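PDB 1YQE: hypothetical UPF0204 protein AF0625 from Archaeoglobus fulgidus, which probably hydrolyses D-aminoacyl-tRNAs to free tRNA and D-amino acids, acting as a zinc-dependent deacylase of broad specificity. Local coordinates for residues I74-R79 / S152-I157; T90-G95 / V140-P145. All blocks are in the same frame, centred on the assembly; numbering follows the deposited sequence.

Contact 1: residues I74-R79 / S152-I157; sequences ILFASR and SAFYEI. With POP (pyrophosphate 2-), chain B.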
ATOM      1  N   ILE A  74      -0.629  -5.828   8.097  1.00 14.01           N
ATOM      2  CA  ILE A  74      -1.599  -6.413   7.188  1.00 15.20           C
ATOM      3  C   ILE A  74      -1.273  -6.104   5.735  1.00 15.04           C
ATOM      4  O   ILE A  74      -0.920  -4.980   5.389  1.00 14.41           O
ATOM      5  CB  ILE A  74      -3.026  -5.873   7.452  1.00 16.35           C
ATOM      6  CG1 ILE A  74      -3.491  -6.266   8.855  1.00 16.65           C
ATOM      7  CG2 ILE A  74      -3.997  -6.416   6.406  1.00 14.56           C
ATOM      8  CD1 ILE A  74      -4.836  -5.645   9.244  1.00 19.77           C
ATOM      9  N   LEU A  75      -1.380  -7.124   4.894  1.00 16.30           N
ATOM     10  CA  LEU A  75      -1.198  -6.961   3.463  1.00 15.60           C
ATOM     11  C   LEU A  75      -2.578  -7.280   2.886  1.00 17.68           C
ATOM     12  O   LEU A  75      -2.982  -8.446   2.827  1.00 17.85           O
ATOM     13  CB  LEU A  75      -0.158  -7.938   2.905  1.00 16.45           C
ATOM     14  CG  LEU A  75       1.310  -7.683   3.263  1.00 13.77           C
ATOM     15  CD1 LEU A  75       1.661  -8.385   4.568  1.00 14.45           C
ATOM     16  CD2 LEU A  75       2.198  -8.206   2.152  1.00 14.52           C
ATOM     17  N   PHE A  76      -3.323  -6.244   2.508  1.00 16.56           N
ATOM     18  CA  PHE A  76      -4.645  -6.444   1.928  1.00 16.77           C
ATOM     19  C   PHE A  76      -4.469  -6.880   0.485  1.00 18.58           C
ATOM     20  O   PHE A  76      -3.773  -6.215  -0.280  1.00 19.52           O
ATOM     21  CB  PHE A  76      -5.462  -5.148   1.942  1.00 14.79           C
ATOM     22  CG  PHE A  76      -5.868  -4.696   3.312  1.00 17.49           C
ATOM     23  CD1 PHE A  76      -5.224  -3.629   3.923  1.00 15.88           C
ATOM     24  CD2 PHE A  76      -6.916  -5.325   3.985  1.00 17.68           C
ATOM     25  CE1 PHE A  76      -5.617  -3.187   5.187  1.00 20.90           C
ATOM     26  CE2 PHE A  76      -7.314  -4.891   5.248  1.00 19.37           C
ATOM     27  CZ  PHE A  76      -6.663  -3.819   5.849  1.00 18.97           C
ATOM     28  N   ALA A  77      -5.097  -7.996   0.123  1.00 18.47           N
ATOM     29  CA  ALA A  77      -5.024  -8.524  -1.234  1.00 18.84           C
ATOM     30  C   ALA A  77      -6.386  -8.248  -1.851  1.00 18.62           C
ATOM     31  O   ALA A  77      -7.401  -8.737  -1.363  1.00 17.62           O
ATOM     32  CB  ALA A  77      -4.747 -10.022  -1.202  1.00 18.19           C
ATOM     33  N   SER A  78      -6.411  -7.462  -2.919  1.00 19.51           N
ATOM     34  CA  SER A  78      -7.674  -7.112  -3.539  1.00 21.36           C
ATOM     35  C   SER A  78      -7.556  -6.789  -5.016  1.00 21.80           C
ATOM     36  O   SER A  78      -6.464  -6.670  -5.564  1.00 19.44           O
ATOM     37  CB  SER A  78      -8.274  -5.905  -2.807  1.00 23.95           C
ATOM     38  OG  SER A  78      -9.249  -5.249  -3.603  1.00 26.72           O
ATOM     39  N   ARG A  79      -8.703  -6.656  -5.662  1.00 22.32           N
ATOM     40  CA  ARG A  79      -8.728  -6.307  -7.066  1.00 22.38           C
ATOM     41  C   ARG A  79      -8.670  -4.785  -7.139  1.00 20.49           C
ATOM     42  O   ARG A  79      -8.886  -4.096  -6.136  1.00 18.97           O
ATOM     43  CB  ARG A  79     -10.029  -6.794  -7.704  1.00 24.70           C
ATOM     44  CG  ARG A  79     -11.277  -6.227  -7.046  1.00 30.18           C
ATOM     45  CD  ARG A  79     -12.537  -6.735  -7.725  1.00 31.81           C
ATOM     46  NE  ARG A  79     -13.736  -6.424  -6.954  1.00 35.49           N
ATOM     47  CZ  ARG A  79     -14.203  -5.199  -6.749  1.00 37.62           C
ATOM     48  NH1 ARG A  79     -13.575  -4.151  -7.262  1.00 39.67           N
ATOM     49  NH2 ARG A  79     -15.299  -5.020  -6.023  1.00 38.67           N
ATOM     50  N   SER A 152      -0.145  -1.170   7.216  1.00 14.58           N
ATOM     51  CA  SER A 152      -0.816  -1.891   6.146  1.00 13.62           C
ATOM     52  C   SER A 152      -0.662  -1.255   4.776  1.00 12.12           C
ATOM     53  O   SER A 152      -0.127  -0.159   4.636  1.00 13.14           O
ATOM     54  CB  SER A 152      -2.307  -2.042   6.466  1.00 12.79           C
ATOM     55  OG  SER A 152      -2.980  -0.799   6.371  1.00 14.07           O
ATOM     56  N   ALA A 153      -1.137  -1.975   3.767  1.00 14.56           N
ATOM     57  CA  ALA A 153      -1.104  -1.507   2.386  1.00 15.58           C
ATOM     58  C   ALA A 153      -1.957  -2.449   1.550  1.00 15.86           C
ATOM     59  O   ALA A 153      -2.247  -3.574   1.970  1.00 15.74           O
ATOM     60  CB  ALA A 153       0.339  -1.480   1.856  1.00 15.29           C
ATOM     61  N   PHE A 154      -2.376  -1.976   0.378  1.00 14.36           N
ATOM     62  CA  PHE A 154      -3.184  -2.771  -0.533  1.00 13.67           C
ATOM     63  C   PHE A 154      -2.333  -3.207  -1.723  1.00 14.84           C
ATOM     64  O   PHE A 154      -1.658  -2.387  -2.350  1.00 17.35           O
ATOM     65  CB  PHE A 154      -4.383  -1.966  -1.049  1.00 13.75           C
ATOM     66  CG  PHE A 154      -5.548  -1.939  -0.103  1.00 14.26           C
ATOM     67  CD1 PHE A 154      -5.464  -1.264   1.110  1.00 15.43           C
ATOM     68  CD2 PHE A 154      -6.732  -2.591  -0.426  1.00 15.28           C
ATOM     69  CE1 PHE A 154      -6.551  -1.239   1.988  1.00 16.95           C
ATOM     70  CE2 PHE A 154      -7.817  -2.572   0.440  1.00 16.24           C
ATOM     71  CZ  PHE A 154      -7.726  -1.894   1.651  1.00 15.56           C
ATOM     72  N   TYR A 155      -2.371  -4.502  -2.010  1.00 12.34           N
ATOM     73  CA  TYR A 155      -1.632  -5.100  -3.117  1.00 13.39           C
ATOM     74  C   TYR A 155      -2.717  -5.604  -4.051  1.00 13.36           C
ATOM     75  O   TYR A 155      -3.445  -6.534  -3.713  1.00 14.46           O
ATOM     76  CB  TYR A 155      -0.765  -6.240  -2.583  1.00 10.74           C
ATOM     77  CG  TYR A 155       0.147  -5.781  -1.465  1.00 12.12           C
ATOM     78  CD1 TYR A 155      -0.340  -5.586  -0.167  1.00 13.03           C
ATOM     79  CD2 TYR A 155       1.477  -5.467  -1.719  1.00 12.56           C
ATOM     80  CE1 TYR A 155       0.487  -5.079   0.847  1.00 13.91           C
ATOM     81  CE2 TYR A 155       2.304  -4.967  -0.729  1.00 15.01           C
ATOM     82  CZ  TYR A 155       1.808  -4.772   0.552  1.00 15.45           C
ATOM     83  OH  TYR A 155       2.649  -4.266   1.514  1.00 11.41           O
ATOM     84  N   GLU A 156      -2.827  -4.988  -5.226  1.00 13.20           N
ATOM     85  CA  GLU A 156      -3.903  -5.339  -6.138  1.00 14.70           C
ATOM     86  C   GLU A 156      -3.530  -5.697  -7.570  1.00 14.09           C
ATOM     87  O   GLU A 156      -2.385  -5.549  -8.000  1.00 13.31           O
ATOM     88  CB  GLU A 156      -4.905  -4.179  -6.168  1.00 14.29           C
ATOM     89  CG  GLU A 156      -5.152  -3.559  -4.798  1.00 16.53           C
ATOM     90  CD  GLU A 156      -6.062  -2.344  -4.838  1.00 18.14           C
ATOM     91  OE1 GLU A 156      -6.072  -1.623  -5.862  1.00 15.79           O
ATOM     92  OE2 GLU A 156      -6.760  -2.102  -3.835  1.00 15.81           O
ATOM     93  N   ILE A 157      -4.547  -6.158  -8.294  1.00 15.33           N
ATOM     94  CA  ILE A 157      -4.446  -6.534  -9.697  1.00 14.75           C
ATOM     95  C   ILE A 157      -5.552  -5.767 -10.411  1.00 14.57           C
ATOM     96  O   ILE A 157      -6.723  -5.892 -10.038  1.00 16.33           O
ATOM     97  CB  ILE A 157      -4.713  -8.035  -9.902  1.00 15.49           C
ATOM     98  CG1 ILE A 157      -3.679  -8.859  -9.139  1.00 15.71           C
ATOM     99  CG2 ILE A 157      -4.677  -8.374 -11.385  1.00 16.36           C
ATOM    100  CD1 ILE A 157      -3.915 -10.354  -9.232  1.00 19.30           C
TER
HETATM  101  P1  POP B3000     -13.114  -1.371  -5.344  1.00 83.03           P
HETATM  102  O1  POP B3000     -13.829  -1.343  -6.685  1.00 81.98           O
HETATM  103  O2  POP B3000     -13.360  -2.737  -4.693  1.00 82.26           O
HETATM  104  O3  POP B3000     -13.652  -0.302  -4.405  1.00 82.66           O
HETATM  105  O   POP B3000     -11.467  -1.243  -5.522  1.00 82.09           O
HETATM  106  P2  POP B3000     -10.669   0.166  -5.898  1.00 82.67           P
HETATM  107  O4  POP B3000     -11.596   1.321  -6.168  1.00 81.93           O
HETATM  108  O5  POP B3000      -9.799  -0.065  -7.088  1.00 81.57           O
HETATM  109  O6  POP B3000      -9.723   0.398  -4.616  1.00 82.05           O
HETATM  110  O   HOH W   1       1.561  -4.509   4.122  1.00 13.80           O

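Contact 2: residues T90-G95 / V140-P145; sequences TVHVSG and VTHHGP. With POP (pyrophosphate 2-), chain B.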
ATOM      1  N   THR A  90      -0.891  -2.937  -8.633  1.00 14.99           N
ATOM      2  CA  THR A  90      -0.733  -1.685  -7.907  1.00 14.37           C
ATOM      3  C   THR A  90      -0.494  -1.858  -6.417  1.00 14.36           C
ATOM      4  O   THR A  90      -0.729  -2.924  -5.844  1.00 14.52           O
ATOM      5  CB  THR A  90      -1.959  -0.755  -8.075  1.00 16.65           C
ATOM      6  OG1 THR A  90      -3.066  -1.281  -7.331  1.00 16.57           O
ATOM      7  CG2 THR A  90      -2.349  -0.636  -9.546  1.00 14.09           C
ATOM      8  N   VAL A  91       0.007  -0.789  -5.813  1.00 13.57           N
ATOM      9  CA  VAL A  91       0.267  -0.728  -4.386  1.00 13.39           C
ATOM     10  C   VAL A  91      -0.139   0.659  -3.910  1.00 13.84           C
ATOM     11  O   VAL A  91       0.113   1.662  -4.590  1.00 14.04           O
ATOM     12  CB  VAL A  91       1.763  -0.940  -4.058  1.00 13.39           C
ATOM     13  CG1 VAL A  91       2.012  -0.702  -2.573  1.00 13.73           C
ATOM     14  CG2 VAL A  91       2.180  -2.357  -4.427  1.00 13.26           C
ATOM     15  N   HIS A  92      -0.796   0.710  -2.756  1.00 13.39           N
ATOM     16  CA  HIS A  92      -1.203   1.977  -2.168  1.00 13.27           C
ATOM     17  C   HIS A  92      -1.657   1.741  -0.740  1.00 12.90           C
ATOM     18  O   HIS A  92      -1.947   0.609  -0.344  1.00 14.66           O
ATOM     19  CB  HIS A  92      -2.352   2.624  -2.953  1.00 13.61           C
ATOM     20  CG  HIS A  92      -3.710   2.085  -2.609  1.00 15.33           C
ATOM     21  ND1 HIS A  92      -4.239   0.957  -3.198  1.00 14.35           N
ATOM     22  CD2 HIS A  92      -4.655   2.536  -1.747  1.00 13.59           C
ATOM     23  CE1 HIS A  92      -5.451   0.737  -2.718  1.00 14.67           C
ATOM     24  NE2 HIS A  92      -5.727   1.680  -1.835  1.00 14.80           N
ATOM     25  N   VAL A  93      -1.699   2.815   0.037  1.00 15.07           N
ATOM     26  CA  VAL A  93      -2.155   2.740   1.414  1.00 14.13           C
ATOM     27  C   VAL A  93      -3.470   3.510   1.441  1.00 14.81           C
ATOM     28  O   VAL A  93      -3.599   4.548   0.796  1.00 15.63           O
ATOM     29  CB  VAL A  93      -1.138   3.383   2.376  1.00 15.25           C
ATOM     30  CG1 VAL A  93      -1.686   3.388   3.792  1.00 15.15           C
ATOM     31  CG2 VAL A  93       0.172   2.603   2.335  1.00 14.58           C
ATOM     32  N   SER A  94      -4.451   2.986   2.162  1.00 14.45           N
ATOM     33  CA  SER A  94      -5.755   3.627   2.250  1.00 14.72           C
ATOM     34  C   SER A  94      -5.722   4.877   3.130  1.00 14.88           C
ATOM     35  O   SER A  94      -4.833   5.042   3.975  1.00 12.15           O
ATOM     36  CB  SER A  94      -6.791   2.617   2.764  1.00 14.66           C
ATOM     37  OG  SER A  94      -6.326   1.932   3.914  1.00 15.25           O
ATOM     38  N   GLY A  95      -6.688   5.764   2.906  1.00 13.42           N
ATOM     39  CA  GLY A  95      -6.769   7.004   3.654  1.00 13.25           C
ATOM     40  C   GLY A  95      -7.474   8.062   2.826  1.00 14.79           C
ATOM     41  O   GLY A  95      -7.469   7.991   1.596  1.00 13.76           O
ATOM     42  N   VAL A 140      -1.841   6.666  -5.551  1.00 16.91           N
ATOM     43  CA  VAL A 140      -1.737   7.608  -4.449  1.00 15.93           C
ATOM     44  C   VAL A 140      -2.638   7.105  -3.329  1.00 16.44           C
ATOM     45  O   VAL A 140      -3.419   6.170  -3.521  1.00 17.01           O
ATOM     46  CB  VAL A 140      -2.208   9.015  -4.867  1.00 14.89           C
ATOM     47  CG1 VAL A 140      -1.270   9.584  -5.920  1.00 15.66           C
ATOM     48  CG2 VAL A 140      -3.632   8.944  -5.397  1.00 16.74           C
ATOM     49  N   THR A 141      -2.521   7.714  -2.155  1.00 16.03           N
ATOM     50  CA  THR A 141      -3.358   7.344  -1.024  1.00 15.52           C
ATOM     51  C   THR A 141      -4.790   7.753  -1.349  1.00 14.99           C
ATOM     52  O   THR A 141      -5.034   8.883  -1.760  1.00 14.30           O
ATOM     53  CB  THR A 141      -2.915   8.074   0.253  1.00 14.77           C
ATOM     54  OG1 THR A 141      -1.616   7.608   0.632  1.00 17.14           O
ATOM     55  CG2 THR A 141      -3.893   7.829   1.386  1.00 17.08           C
ATOM     56  N   HIS A 142      -5.724   6.825  -1.189  1.00 15.18           N
ATOM     57  CA  HIS A 142      -7.131   7.098  -1.453  1.00 16.59           C
ATOM     58  C   HIS A 142      -8.014   5.939  -1.013  1.00 17.09           C
ATOM     59  O   HIS A 142      -7.549   4.810  -0.858  1.00 14.68           O
ATOM     60  CB  HIS A 142      -7.361   7.356  -2.941  1.00 18.58           C
ATOM     61  CG  HIS A 142      -7.156   6.148  -3.798  1.00 21.59           C
ATOM     62  ND1 HIS A 142      -8.136   5.650  -4.629  1.00 24.82           N
ATOM     63  CD2 HIS A 142      -6.089   5.327  -3.941  1.00 23.36           C
ATOM     64  CE1 HIS A 142      -7.682   4.572  -5.245  1.00 26.08           C
ATOM     65  NE2 HIS A 142      -6.442   4.355  -4.844  1.00 25.21           N
ATOM     66  N   HIS A 143      -9.297   6.246  -0.820  1.00 17.63           N
ATOM     67  CA  HIS A 143     -10.308   5.282  -0.406  1.00 17.49           C
ATOM     68  C   HIS A 143     -10.088   4.681   0.973  1.00 15.52           C
ATOM     69  O   HIS A 143      -8.999   4.770   1.541  1.00 15.69           O
ATOM     70  CB  HIS A 143     -10.422   4.163  -1.449  1.00 19.45           C
ATOM     71  CG  HIS A 143     -11.041   4.607  -2.741  1.00 21.99           C
ATOM     72  ND1 HIS A 143     -11.273   3.746  -3.792  1.00 24.89           N
ATOM     73  CD2 HIS A 143     -11.483   5.822  -3.147  1.00 23.77           C
ATOM     74  CE1 HIS A 143     -11.832   4.410  -4.788  1.00 23.26           C
ATOM     75  NE2 HIS A 143     -11.971   5.671  -4.423  1.00 24.16           N
ATOM     76  N   GLY A 144     -11.143   4.078   1.511  1.00 16.78           N
ATOM     77  CA  GLY A 144     -11.051   3.451   2.818  1.00 14.50           C
ATOM     78  C   GLY A 144     -10.326   2.123   2.684  1.00 16.03           C
ATOM     79  O   GLY A 144      -9.971   1.724   1.575  1.00 16.51           O
ATOM     80  N   PRO A 145     -10.071   1.418   3.791  1.00 15.28           N
ATOM     81  CA  PRO A 145     -10.436   1.826   5.150  1.00 16.60           C
ATOM     82  C   PRO A 145      -9.407   2.811   5.722  1.00 17.50           C
ATOM     83  O   PRO A 145      -8.201   2.676   5.497  1.00 17.64           O
ATOM     84  CB  PRO A 145     -10.472   0.496   5.896  1.00 16.64           C
ATOM     85  CG  PRO A 145      -9.306  -0.247   5.246  1.00 16.81           C
ATOM     86  CD  PRO A 145      -9.494   0.058   3.777  1.00 14.26           C
TER
HETATM   87  P1  POP B3000     -13.114  -1.371  -5.344  1.00 83.03           P
HETATM   88  O1  POP B3000     -13.829  -1.343  -6.685  1.00 81.98           O
HETATM   89  O2  POP B3000     -13.360  -2.737  -4.693  1.00 82.26           O
HETATM   90  O3  POP B3000     -13.652  -0.302  -4.405  1.00 82.66           O
HETATM   91  O   POP B3000     -11.467  -1.243  -5.522  1.00 82.09           O
HETATM   92  P2  POP B3000     -10.669   0.166  -5.898  1.00 82.67           P
HETATM   93  O4  POP B3000     -11.596   1.321  -6.168  1.00 81.93           O
HETATM   94  O5  POP B3000      -9.799  -0.065  -7.088  1.00 81.57           O
HETATM   95  O6  POP B3000      -9.723   0.398  -4.616  1.00 82.05           O
HETATM   96  O   HOH W   2      -8.134   1.601  -0.438  1.00 22.57           O
HETATM   97  O   HOH W   3      -0.301   5.386  -0.710  1.00 22.37           O

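Contact 1: residues I74-R79 / S152-I157
F76 and F154 stack across two adjacent parallel strands, 74-79 and 152-157, in the buried interior of the mixed sheet. Backbone bonds join the strands most firmly around this pair: Y155 N donates to F76 O (2.8 Å), F76 N to A153 O (2.9 Å) and S78 N to Y155 O, whereas the outer bonds from A153 N to I74 O and I157 N to S78 O are weak.

The two phenyl rings form an offset stack with planes 21° apart. A chi1 of -82° sets CG of F154 beside the backbone N; its ring lies with F76 CB over its centre, and F154 CE1 comes within 3.3 Å of F76 CD1. F154 CZ covers one face of the F76 ring near the rim, while I74 CG2 lies over the centre of the opposite face, so F76 is sandwiched. An alanine in place of F154 would probably open a gap beside F76 and leave the ring of F76 freer to turn.

These are central strands of the alpha/beta core of the D-aminoacyl-tRNA deacylase domain, and helices 114-125 and 167-182 pack on the face carrying L75 and Y155. There L75 CD2 makes a CH-pi contact over the Y155 ring, 4.1 Å from its centroid, and Y155 OH donates to a water that itself donates to I74 O.

At the C-terminal end the strands reach the pyrophosphate. S78 OG lies on a lone pair of R79 O (2.8 Å), with D14 OD2 as a second partner. R79 runs extended from CG to NE, and its NH1 donates to pyrophosphate O1 (2.9 Å), which lies in the guanidinium plane, while W164 makes a cation-pi contact with the same group. E156 OE2 stays 4.0 Å from pyrophosphate O6.

Contact 2: residues T90-G95 / V140-P145
H92 and H142 both hold CG between the backbone N and the carbonyl carbon (chi1 82° and 68°), and their imidazoles meet across the contact. H142 NE2 sits 4.0 Å above the plane of the H92 ring, over its centre, with the two rings inclined at 43°; H142 NE2 is also hydrogen-bonded to E139. In the plane of the H92 ring, NE2 meets a water at 2.8 Å; that water donates to H142 O and G144 O, tying the imidazole to the backbone of the 140-145 loop.

Further along, S94 OG donates a short bond to P145 O (2.6 Å), the carbonyl of a proline that follows a cis peptide, and G95 N donates to H143 O (2.9 Å). A CB on G95 would crowd T141 CG2 and, at these backbone angles, the carbonyl O of S94. V93 O is buried without a hydrogen-bond partner in the model; T141 CA approaches it at 3.3 Å.

Of this loop H143 belongs to the pyrophosphate pocket: with H142 ND1 over the centre of one ring face, it turns its edge to the ligand, CE1 lying 3.4 Å from pyrophosphate O4. Strand 88-92, which leads into the contact, runs between strands 152-159 and 135-138, while helix 114-125 packs against V91 and V93.

Overall arrangement
Both contacts are buried, but contact 1 is regular sheet interior, whereas in contact 2 a strand end meets an irregular loop, part of which, at H142 and H143, is partly exposed. They share the mixed sheet, since strand 152-159 lies between 73-81 and 88-92, and F154 N and E156 N probably donate to H92 O and T90 O. Contact 1 relies on backbone pairing and aromatic packing; contact 2 on imidazoles, bridging waters, one backbone bond and the S94 hydroxyl. F154 bridges them, packing on P145 and H92. Both reach the pyrophosphate: R79 of contact 1 by a hydrogen bond, H143 of contact 2 by its ring edge.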